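Local coordinates for pyoverdine biosynthesis protein PvcB (PDB 4YLM) that catalyses the iron- and 2-oxoglutarate-dependent oxidation of tyrosine isonitrile in the biosynthesis of paerucumarin, an isocyano derivative of tyrosine, at residues A[182-187]-A[193-198]. Residues are numbered along the deposited sequence; the frame is centred on the assembly and turned at random.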
# COMPACT_ATOMS: atom_id res chain seq x y z
N PRO A 182 23.18 -8.76 -20.91
CA PRO A 182 24.17 -9.32 -19.99
C PRO A 182 23.49 -10.39 -19.14
O PRO A 182 22.30 -10.27 -18.85
CB PRO A 182 24.55 -8.13 -19.10
CG PRO A 182 24.10 -6.91 -19.85
CD PRO A 182 22.92 -7.33 -20.67
N ILE A 183 24.24 -11.43 -18.77
CA ILE A 183 23.72 -12.45 -17.88
C ILE A 183 23.36 -11.83 -16.51
O ILE A 183 22.30 -12.10 -15.95
CB ILE A 183 24.75 -13.56 -17.67
CG1 ILE A 183 24.97 -14.35 -18.96
CG2 ILE A 183 24.30 -14.50 -16.56
CD1 ILE A 183 23.77 -15.20 -19.33
N VAL A 184 24.26 -11.01 -15.98
CA VAL A 184 24.00 -10.32 -14.72
C VAL A 184 23.49 -8.92 -15.03
O VAL A 184 24.18 -8.12 -15.66
CB VAL A 184 25.28 -10.27 -13.84
CG1 VAL A 184 25.01 -9.53 -12.52
CG2 VAL A 184 25.80 -11.68 -13.57
N GLU A 185 22.27 -8.62 -14.60
CA GLU A 185 21.65 -7.33 -14.91
C GLU A 185 21.30 -6.60 -13.62
O GLU A 185 21.47 -7.14 -12.52
CB GLU A 185 20.37 -7.53 -15.73
CG GLU A 185 20.53 -7.32 -17.23
CD GLU A 185 20.70 -5.86 -17.59
OE1 GLU A 185 20.51 -5.53 -18.78
OE2 GLU A 185 21.02 -5.04 -16.70
N ARG A 186 20.80 -5.38 -13.75
CA ARG A 186 20.16 -4.70 -12.64
C ARG A 186 18.66 -4.68 -12.92
O ARG A 186 18.23 -4.61 -14.08
CB ARG A 186 20.69 -3.27 -12.49
CG ARG A 186 20.39 -2.36 -13.66
CD ARG A 186 21.03 -1.01 -13.45
NE ARG A 186 20.68 -0.04 -14.48
CZ ARG A 186 21.58 0.59 -15.25
NH1 ARG A 186 22.88 0.35 -15.10
NH2 ARG A 186 21.17 1.48 -16.15
N HIS A 187 17.85 -4.79 -11.88
CA HIS A 187 16.42 -4.68 -12.08
C HIS A 187 16.16 -3.34 -12.75
O HIS A 187 16.69 -2.31 -12.31
CB HIS A 187 15.67 -4.77 -10.75
CG HIS A 187 14.19 -4.79 -10.90
ND1 HIS A 187 13.45 -3.66 -11.20
CD2 HIS A 187 13.30 -5.81 -10.81
CE1 HIS A 187 12.17 -3.98 -11.27
NE2 HIS A 187 12.05 -5.27 -11.03
N PRO A 193 20.40 -6.50 -8.08
CA PRO A 193 20.95 -7.48 -9.03
C PRO A 193 19.99 -8.61 -9.39
O PRO A 193 19.36 -9.22 -8.52
CB PRO A 193 22.17 -8.04 -8.28
CG PRO A 193 22.58 -6.94 -7.35
CD PRO A 193 21.27 -6.32 -6.91
N ILE A 194 19.88 -8.87 -10.69
CA ILE A 194 19.08 -9.98 -11.18
C ILE A 194 19.87 -10.71 -12.27
O ILE A 194 20.95 -10.26 -12.65
CB ILE A 194 17.77 -9.48 -11.83
CG1 ILE A 194 18.10 -8.48 -12.95
CG2 ILE A 194 16.80 -8.86 -10.77
CD1 ILE A 194 16.89 -8.16 -13.88
N LEU A 195 19.34 -11.82 -12.75
CA LEU A 195 19.88 -12.47 -13.94
C LEU A 195 18.88 -12.34 -15.08
O LEU A 195 17.66 -12.41 -14.87
CB LEU A 195 20.15 -13.95 -13.67
CG LEU A 195 21.09 -14.31 -12.51
CD1 LEU A 195 21.13 -15.82 -12.33
CD2 LEU A 195 22.50 -13.76 -12.76
N ARG A 196 19.39 -12.13 -16.29
CA ARG A 196 18.58 -12.28 -17.50
C ARG A 196 19.27 -13.36 -18.34
O ARG A 196 20.38 -13.15 -18.82
CB ARG A 196 18.47 -10.97 -18.28
CG ARG A 196 17.72 -9.86 -17.56
CD ARG A 196 16.21 -10.15 -17.43
NE ARG A 196 15.90 -11.03 -16.30
CZ ARG A 196 14.66 -11.34 -15.91
NH1 ARG A 196 13.61 -10.85 -16.55
NH2 ARG A 196 14.47 -12.14 -14.87
N PHE A 197 18.63 -14.50 -18.49
CA PHE A 197 19.23 -15.65 -19.13
C PHE A 197 18.12 -16.38 -19.86
O PHE A 197 17.07 -16.63 -19.29
CB PHE A 197 19.84 -16.55 -18.06
CG PHE A 197 20.38 -17.88 -18.56
CD1 PHE A 197 21.26 -17.94 -19.63
CD2 PHE A 197 20.05 -19.06 -17.91
CE1 PHE A 197 21.77 -19.16 -20.07
CE2 PHE A 197 20.56 -20.28 -18.33
CZ PHE A 197 21.42 -20.33 -19.42
N CYS A 198 18.34 -16.68 -21.14
CA CYS A 198 17.44 -17.57 -21.87
C CYS A 198 18.18 -18.88 -22.05
O CYS A 198 19.23 -18.93 -22.69
CB CYS A 198 17.03 -16.97 -23.22
SG CYS A 198 15.81 -17.98 -24.15
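A two-stranded antiparallel beta hairpin, formed by strands 184-186 and 193-195, is pinned through Glu-185 and Ile-194, the hydrogen-bonded pair at its middle. Glu-185 N gives a bond of 2.9 Å to Ile-194 O, and Ile-194 N returns one of 3.0 Å to Glu-185 O. Beyond the strand ends the ladder gains one more rung, Arg-196 N to Ile-183 O at 2.9 Å.

The two faces show how a short hairpin places successive pairs on opposite sides, Val-184 with Leu-195 on one and Glu-185 with Ile-194 on the other. On the first, Val-184 CG2 touches Leu-195 CD2 at 4.0 Å, the side chains slanting across each other. On the second, Ile-194 CG1 lies between its own backbone N and carbonyl carbon (chi1 56°), which brings it within 3.7 Å of Glu-185 CB and sends CD1 over Arg-186 O. Here Arg-196 passes Glu-185 nearly at right angles, CG to CG at 3.8 Å; their touch is aliphatic, and the charged ends are engaged separately. Glu-185 OE2 accepts Arg-186 N with its anti lone pair, while OE1 bonds His-289. The doubly bent chain of Arg-196 folds back to place NE 2.7 Å from Leu-195 O, an acceptor lying almost in the guanidinium plane; NH1 and NH2 bond the carbonyls of Asn-256 and Leu-259, so three backbone carbonyls grip the guanidinium of this buried residue, with Trp-113 adding a cation-pi contact.

Past the hairpin, Ile-183 CD1 rests obliquely 3.7 Å from Phe-197 CD1. Both side chains pack on helix 224-235, and Phe-197 also reaches Leu-260 of strand 259-263. Its side chain lies near that of His-112, and the side chain of Arg-196 near that of His-261, both probable iron ligands. Helix 146-152 lies against Pro-193, Ile-194 and Leu-195.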